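Local coordinates for protein KLTH0A00704p (Lachancea thermotolerans, PDB 4J2G) that acts in autophagy as the HORMA domain of Atg13, which probably mediates recruitment of PI 3-kinase, at residues L25-N28 with F29-A33; L164-L167 with F168-L171; E182-A185 with R186-P190. The protein carries 1 engineered substitution. All coordinates share one frame; numbering follows the deposited sequence.

Contact 1 (L25-N28 with F29-A33)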
# COMPACT_ATOMS: atom_id res chain seq x y z
N LEU A 25 -14.02 18.00 2.08
CA LEU A 25 -13.35 17.37 3.18
C LEU A 25 -12.90 15.96 2.66
O LEU A 25 -11.72 15.65 2.66
CB LEU A 25 -14.31 17.26 4.35
CG LEU A 25 -13.93 17.81 5.73
CD1 LEU A 25 -13.12 19.10 5.64
CD2 LEU A 25 -15.18 18.03 6.60
N ILE A 26 -13.85 15.18 2.16
CA ILE A 26 -13.57 13.87 1.65
C ILE A 26 -12.42 13.80 0.65
O ILE A 26 -11.42 13.10 0.89
CB ILE A 26 -14.84 13.18 1.14
CG1 ILE A 26 -15.80 12.96 2.31
CG2 ILE A 26 -14.50 11.81 0.53
CD1 ILE A 26 -17.26 12.83 1.92
N ASP A 27 -12.53 14.56 -0.43
CA ASP A 27 -11.52 14.57 -1.49
C ASP A 27 -10.12 15.01 -0.97
O ASP A 27 -9.08 14.51 -1.42
CB ASP A 27 -11.99 15.47 -2.63
CG ASP A 27 -10.99 15.57 -3.78
OD1 ASP A 27 -10.57 14.57 -4.41
OD2 ASP A 27 -10.62 16.70 -4.07
N ASN A 28 -10.12 15.91 0.01
CA ASN A 28 -8.90 16.45 0.57
C ASN A 28 -8.22 15.38 1.43
O ASN A 28 -6.99 15.28 1.49
CB ASN A 28 -9.16 17.68 1.43
CG ASN A 28 -9.26 18.97 0.63
OD1 ASN A 28 -8.84 19.07 -0.53
ND2 ASN A 28 -9.82 19.99 1.26
N PHE A 29 -9.04 14.58 2.10
CA PHE A 29 -8.51 13.52 2.89
C PHE A 29 -7.80 12.48 1.97
O PHE A 29 -6.64 12.08 2.23
CB PHE A 29 -9.62 12.84 3.62
CG PHE A 29 -9.11 11.86 4.55
CD1 PHE A 29 -8.55 12.27 5.78
CD2 PHE A 29 -9.08 10.52 4.19
CE1 PHE A 29 -7.99 11.36 6.64
CE2 PHE A 29 -8.51 9.60 5.04
CZ PHE A 29 -7.96 10.01 6.26
N PHE A 30 -8.50 12.04 0.93
CA PHE A 30 -7.93 11.11 -0.05
C PHE A 30 -6.55 11.58 -0.45
O PHE A 30 -5.61 10.81 -0.41
CB PHE A 30 -8.76 11.05 -1.30
CG PHE A 30 -9.80 10.01 -1.30
CD1 PHE A 30 -10.81 9.99 -0.32
CD2 PHE A 30 -9.78 9.04 -2.28
CE1 PHE A 30 -11.77 8.99 -0.35
CE2 PHE A 30 -10.72 8.02 -2.30
CZ PHE A 30 -11.75 8.02 -1.36
N LEU A 31 -6.47 12.86 -0.83
CA LEU A 31 -5.20 13.50 -1.17
C LEU A 31 -4.17 13.47 -0.04
O LEU A 31 -3.07 13.01 -0.28
CB LEU A 31 -5.38 14.94 -1.63
CG LEU A 31 -6.23 15.16 -2.90
CD1 LEU A 31 -6.44 16.67 -3.14
CD2 LEU A 31 -5.62 14.52 -4.12
N LYS A 32 -4.54 13.92 1.18
CA LYS A 32 -3.63 13.86 2.33
C LYS A 32 -3.18 12.40 2.62
O LYS A 32 -1.99 12.15 2.84
CB LYS A 32 -4.23 14.51 3.61
CG LYS A 32 -4.34 16.03 3.57
CD LYS A 32 -4.89 16.62 4.87
CE LYS A 32 -5.37 18.06 4.66
NZ LYS A 32 -6.02 18.65 5.88
N ALA A 33 -4.16 11.48 2.65
CA ALA A 33 -3.92 10.08 2.93
C ALA A 33 -2.90 9.45 1.96
O ALA A 33 -1.85 8.87 2.38
CB ALA A 33 -5.23 9.27 2.97
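The carbonyl oxygen of N28 takes the amide hydrogen of K32, N to O 2.8 Å, in a nearly straight bond with an N-H...O angle of 170°. This is the i to i+4 pattern of an alpha helix, here the long N-terminal helix 18-39 of the HORMA domain. Three more bonds of this kind follow the same course, from F29 N to L25 O, F30 N to I26 O and L31 N to D27 O. The methylenes CB and CG of K32 also rest near N28 O. One residue earlier, L31 CG lies 3.3 Å from D27 O.

The buried I26 and F30 run alongside each other in the same direction. I26 has CG2 anti to its backbone nitrogen, and this branch meets the ring. The F30 ring also meets the W77 ring of helix 70-78, with their planes at about 25°, and packs on L257 of strand 255-264. F29 packs on L257 too, and reaches L167 and F168 of helix 158-177. The helix packs against two helices and a strand. Within the turn, I26 CG2 stands 4.0 Å from F30 CE1, while I26 O approaches that ring obliquely, 3.4 Å from F30 CD1.

Contact 2 (L164-L167 with F168-L171)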
# COMPACT_ATOMS: atom_id res chain seq x y z
N LEU A 164 -12.10 12.87 10.59
CA LEU A 164 -11.05 12.69 9.63
C LEU A 164 -9.69 13.02 10.22
O LEU A 164 -8.70 12.48 9.79
CB LEU A 164 -11.32 13.41 8.31
CG LEU A 164 -12.56 12.88 7.58
CD1 LEU A 164 -13.00 13.92 6.58
CD2 LEU A 164 -12.35 11.53 6.89
N VAL A 165 -9.65 13.82 11.28
CA VAL A 165 -8.42 14.17 11.95
C VAL A 165 -7.99 12.94 12.71
O VAL A 165 -6.80 12.58 12.75
CB VAL A 165 -8.64 15.39 12.90
CG1 VAL A 165 -7.54 15.50 13.93
CG2 VAL A 165 -8.70 16.70 12.12
N LEU A 166 -8.96 12.30 13.35
CA LEU A 166 -8.74 11.07 14.11
C LEU A 166 -8.28 9.94 13.18
O LEU A 166 -7.34 9.23 13.47
CB LEU A 166 -10.02 10.65 14.79
CG LEU A 166 -10.29 10.89 16.29
CD1 LEU A 166 -9.43 11.98 16.91
CD2 LEU A 166 -11.78 11.15 16.46
N LEU A 167 -8.97 9.78 12.06
CA LEU A 167 -8.60 8.81 11.08
C LEU A 167 -7.18 9.05 10.54
O LEU A 167 -6.41 8.08 10.33
CB LEU A 167 -9.58 8.81 9.95
CG LEU A 167 -9.26 7.77 8.89
CD1 LEU A 167 -9.63 6.45 9.46
CD2 LEU A 167 -10.08 8.03 7.67
N PHE A 168 -6.82 10.31 10.37
CA PHE A 168 -5.53 10.60 9.79
C PHE A 168 -4.36 10.20 10.71
O PHE A 168 -3.34 9.70 10.24
CB PHE A 168 -5.45 12.06 9.38
CG PHE A 168 -4.18 12.40 8.63
CD1 PHE A 168 -4.03 12.02 7.28
CD2 PHE A 168 -3.15 13.10 9.26
CE1 PHE A 168 -2.88 12.35 6.56
CE2 PHE A 168 -1.98 13.42 8.55
CZ PHE A 168 -1.86 13.04 7.21
N ARG A 169 -4.53 10.41 12.02
CA ARG A 169 -3.43 10.21 12.99
C ARG A 169 -3.28 8.73 13.21
O ARG A 169 -2.21 8.21 13.48
CB ARG A 169 -3.70 10.92 14.34
CG ARG A 169 -3.82 12.44 14.24
CD ARG A 169 -3.77 13.18 15.59
NE ARG A 169 -5.02 13.10 16.37
CZ ARG A 169 -5.75 14.14 16.81
NH1 ARG A 169 -5.41 15.40 16.56
NH2 ARG A 169 -6.85 13.92 17.52
N TYR A 170 -4.41 8.06 13.11
CA TYR A 170 -4.42 6.68 13.30
C TYR A 170 -3.57 6.04 12.10
O TYR A 170 -2.69 5.23 12.29
CB TYR A 170 -5.84 6.16 13.31
CG TYR A 170 -5.78 4.67 13.35
CD1 TYR A 170 -5.38 4.02 14.51
CD2 TYR A 170 -5.93 3.90 12.19
CE1 TYR A 170 -5.23 2.63 14.53
CE2 TYR A 170 -5.79 2.51 12.21
CZ TYR A 170 -5.44 1.89 13.39
OH TYR A 170 -5.34 0.50 13.45
N LEU A 171 -3.84 6.52 10.90
CA LEU A 171 -3.23 6.09 9.69
C LEU A 171 -1.73 6.43 9.75
O LEU A 171 -0.94 5.63 9.30
CB LEU A 171 -3.95 6.71 8.50
CG LEU A 171 -3.37 6.54 7.10
CD1 LEU A 171 -3.54 5.06 6.67
CD2 LEU A 171 -4.20 7.48 6.23
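V165 has CG1 anti to its backbone nitrogen (chi1 161°), and R169 bends at chi3 (-76°). Together these torsions bring the R169 guanidinium back over the V165 methyl. V165 CG1 lies over one face of the group, offset toward its rim, with R169 NH1 3.4 Å away. L166 CD1 approaches from an oblique direction and comes 3.3 Å from R169 NH2. Both aliphatic groups touch the guanidinium from the same side of its plane, by van der Waals contact. The R169 CG methylene sits 3.3 Å from V165 O, so the stem of the side chain hugs the preceding turn.

F168 N bonds L164 O at 2.9 Å, and L171 N bonds L167 O at 3.1 Å. R169 N bonds V165 O at 3.2 Å and adds a weak second bond to L166 O, which also accepts from Y170 N.

R169 and L166 are exposed, whereas L164, L167 and L171 are buried. L164 and L167 pack on I250 of strand 242-252. F168 and L171 touch L36 of helix 18-39. Such a division is characteristic of an amphipathic alpha helix, and here helix 158-177 packs on the sheet of the HORMA domain alongside helix 18-39.

Contact 3 (E182-A185 with R186-P190)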
# COMPACT_ATOMS: atom_id res chain seq x y z
N GLU A 182 9.85 -1.34 8.64
CA GLU A 182 11.00 -1.93 9.31
C GLU A 182 12.11 -2.14 8.23
O GLU A 182 13.24 -1.75 8.41
CB GLU A 182 10.51 -3.18 10.10
CG GLU A 182 11.54 -4.24 10.45
CD GLU A 182 12.71 -3.72 11.26
OE1 GLU A 182 13.83 -3.66 10.71
OE2 GLU A 182 12.51 -3.37 12.44
N LEU A 183 11.72 -2.56 7.03
CA LEU A 183 12.68 -2.62 5.89
C LEU A 183 13.20 -1.22 5.50
O LEU A 183 14.40 -1.07 5.24
CB LEU A 183 12.06 -3.30 4.66
CG LEU A 183 12.98 -3.28 3.40
CD1 LEU A 183 14.24 -4.09 3.64
CD2 LEU A 183 12.22 -3.90 2.23
N GLN A 184 12.31 -0.21 5.43
CA GLN A 184 12.72 1.15 5.14
C GLN A 184 13.79 1.59 6.21
O GLN A 184 14.90 2.01 5.84
CB GLN A 184 11.50 2.07 5.12
CG GLN A 184 11.72 3.59 5.02
CD GLN A 184 12.13 4.08 3.61
OE1 GLN A 184 12.27 3.30 2.66
NE2 GLN A 184 12.33 5.38 3.49
N ALA A 185 13.48 1.44 7.50
CA ALA A 185 14.46 1.75 8.55
C ALA A 185 15.84 1.17 8.17
O ALA A 185 16.83 1.87 8.15
CB ALA A 185 14.02 1.17 9.86
N ARG A 186 15.91 -0.12 7.90
CA ARG A 186 17.22 -0.73 7.64
C ARG A 186 17.86 -0.25 6.36
O ARG A 186 19.04 -0.22 6.25
CB ARG A 186 17.16 -2.25 7.81
CG ARG A 186 17.79 -3.14 6.75
CD ARG A 186 17.70 -4.56 7.28
NE ARG A 186 16.69 -4.60 8.35
CZ ARG A 186 16.61 -5.51 9.32
NH1 ARG A 186 17.48 -6.52 9.38
NH2 ARG A 186 15.64 -5.41 10.23
N LEU A 187 17.08 0.21 5.41
CA LEU A 187 17.64 0.72 4.17
C LEU A 187 18.23 2.12 4.33
O LEU A 187 19.14 2.50 3.59
CB LEU A 187 16.56 0.75 3.06
CG LEU A 187 16.35 -0.65 2.43
CD1 LEU A 187 15.32 -0.58 1.29
CD2 LEU A 187 17.70 -1.08 1.87
N ILE A 188 17.71 2.92 5.26
CA ILE A 188 18.20 4.29 5.36
C ILE A 188 19.03 4.49 6.62
O ILE A 188 19.21 5.61 7.04
CB ILE A 188 17.02 5.29 5.32
CG1 ILE A 188 16.13 5.13 6.60
CG2 ILE A 188 16.23 5.15 4.01
CD1 ILE A 188 14.96 6.06 6.62
N ARG A 189 19.45 3.42 7.30
CA ARG A 189 20.32 3.59 8.47
C ARG A 189 21.64 4.19 8.03
O ARG A 189 22.26 3.68 7.07
CB ARG A 189 20.58 2.28 9.20
CG ARG A 189 19.89 2.15 10.54
CD ARG A 189 20.66 1.26 11.50
NE ARG A 189 21.22 2.03 12.61
CZ ARG A 189 22.22 1.62 13.39
NH1 ARG A 189 22.79 0.43 13.19
NH2 ARG A 189 22.67 2.39 14.37
N PRO A 190 22.07 5.29 8.69
CA PRO A 190 23.36 5.91 8.37
C PRO A 190 24.48 5.11 9.02
O PRO A 190 24.27 4.57 10.10
CB PRO A 190 23.27 7.31 9.00
CG PRO A 190 22.00 7.35 9.80
CD PRO A 190 21.42 5.97 9.83
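E182 and R186 form a salt bridge one helical turn apart, with E182 OE1 2.6 Å from R186 NH2. The N-H...O angle is 157°. The oxygen lies at the edge of the guanidinium, close to its plane. The nitrogen meets the carboxylate from above its plane, and the two flat groups are turned 77° apart. The E182 chain bends at chi2 (58°), which folds its carboxylate back toward R186. Both residues are exposed. R186 NH1 has a further partner in D268, but that ion pair is long and weak.

A backbone bond also joins this pair, from R186 N to E182 O at 3.2 Å. L187 N donates to L183 O at 3.0 Å. I188 N is shared between Q184 O, 3.0 Å away, and A185 O, 3.2 Å away. The first lies nearly along the C=O axis of Q184; the second meets A185 O from above its carbonyl plane. Here helix 179-187 ends, and I188 is the first residue to leave helical backbone angles. The sharing mixes i to i+4 and i to i+3 bonds in the last turn of this short surface helix of the HORMA domain.

Apolar packing lies on another side of the turn. L183 CG meets L187 CD1 at 4.1 Å, with the side chains crossing at a slant. L183, Q184 and L187 all touch L202 of strand 201-208, an outermost strand of the five-stranded sheet. In a separate van der Waals contact, the Q184 side chain crosses that of I188, with Q184 NE2 3.9 Å from I188 CG2.

Overall arrangement
Contacts 1 and 2 belong to one packing unit, with centres about 11 Å apart. Helices 18-39 and 158-177 meet there directly through F29. Its CZ comes 3.2 Å from L167 CD2, and its CE1 lies 3.8 Å from F168 CB. K32 O adds a packing approach to F168 CE1. The two helices share strand 255-264 as a neighbour, since F29 and L167 both touch I259. Contact 3 stands apart, on the helix that follows 158-177 in the chain. Its centre is about 28 Å from that of contact 1 and 25 Å from that of contact 2. Its nearest atoms are about 13 Å from contact 2. It lies against strand 201-208, at one margin of the same five-stranded sheet.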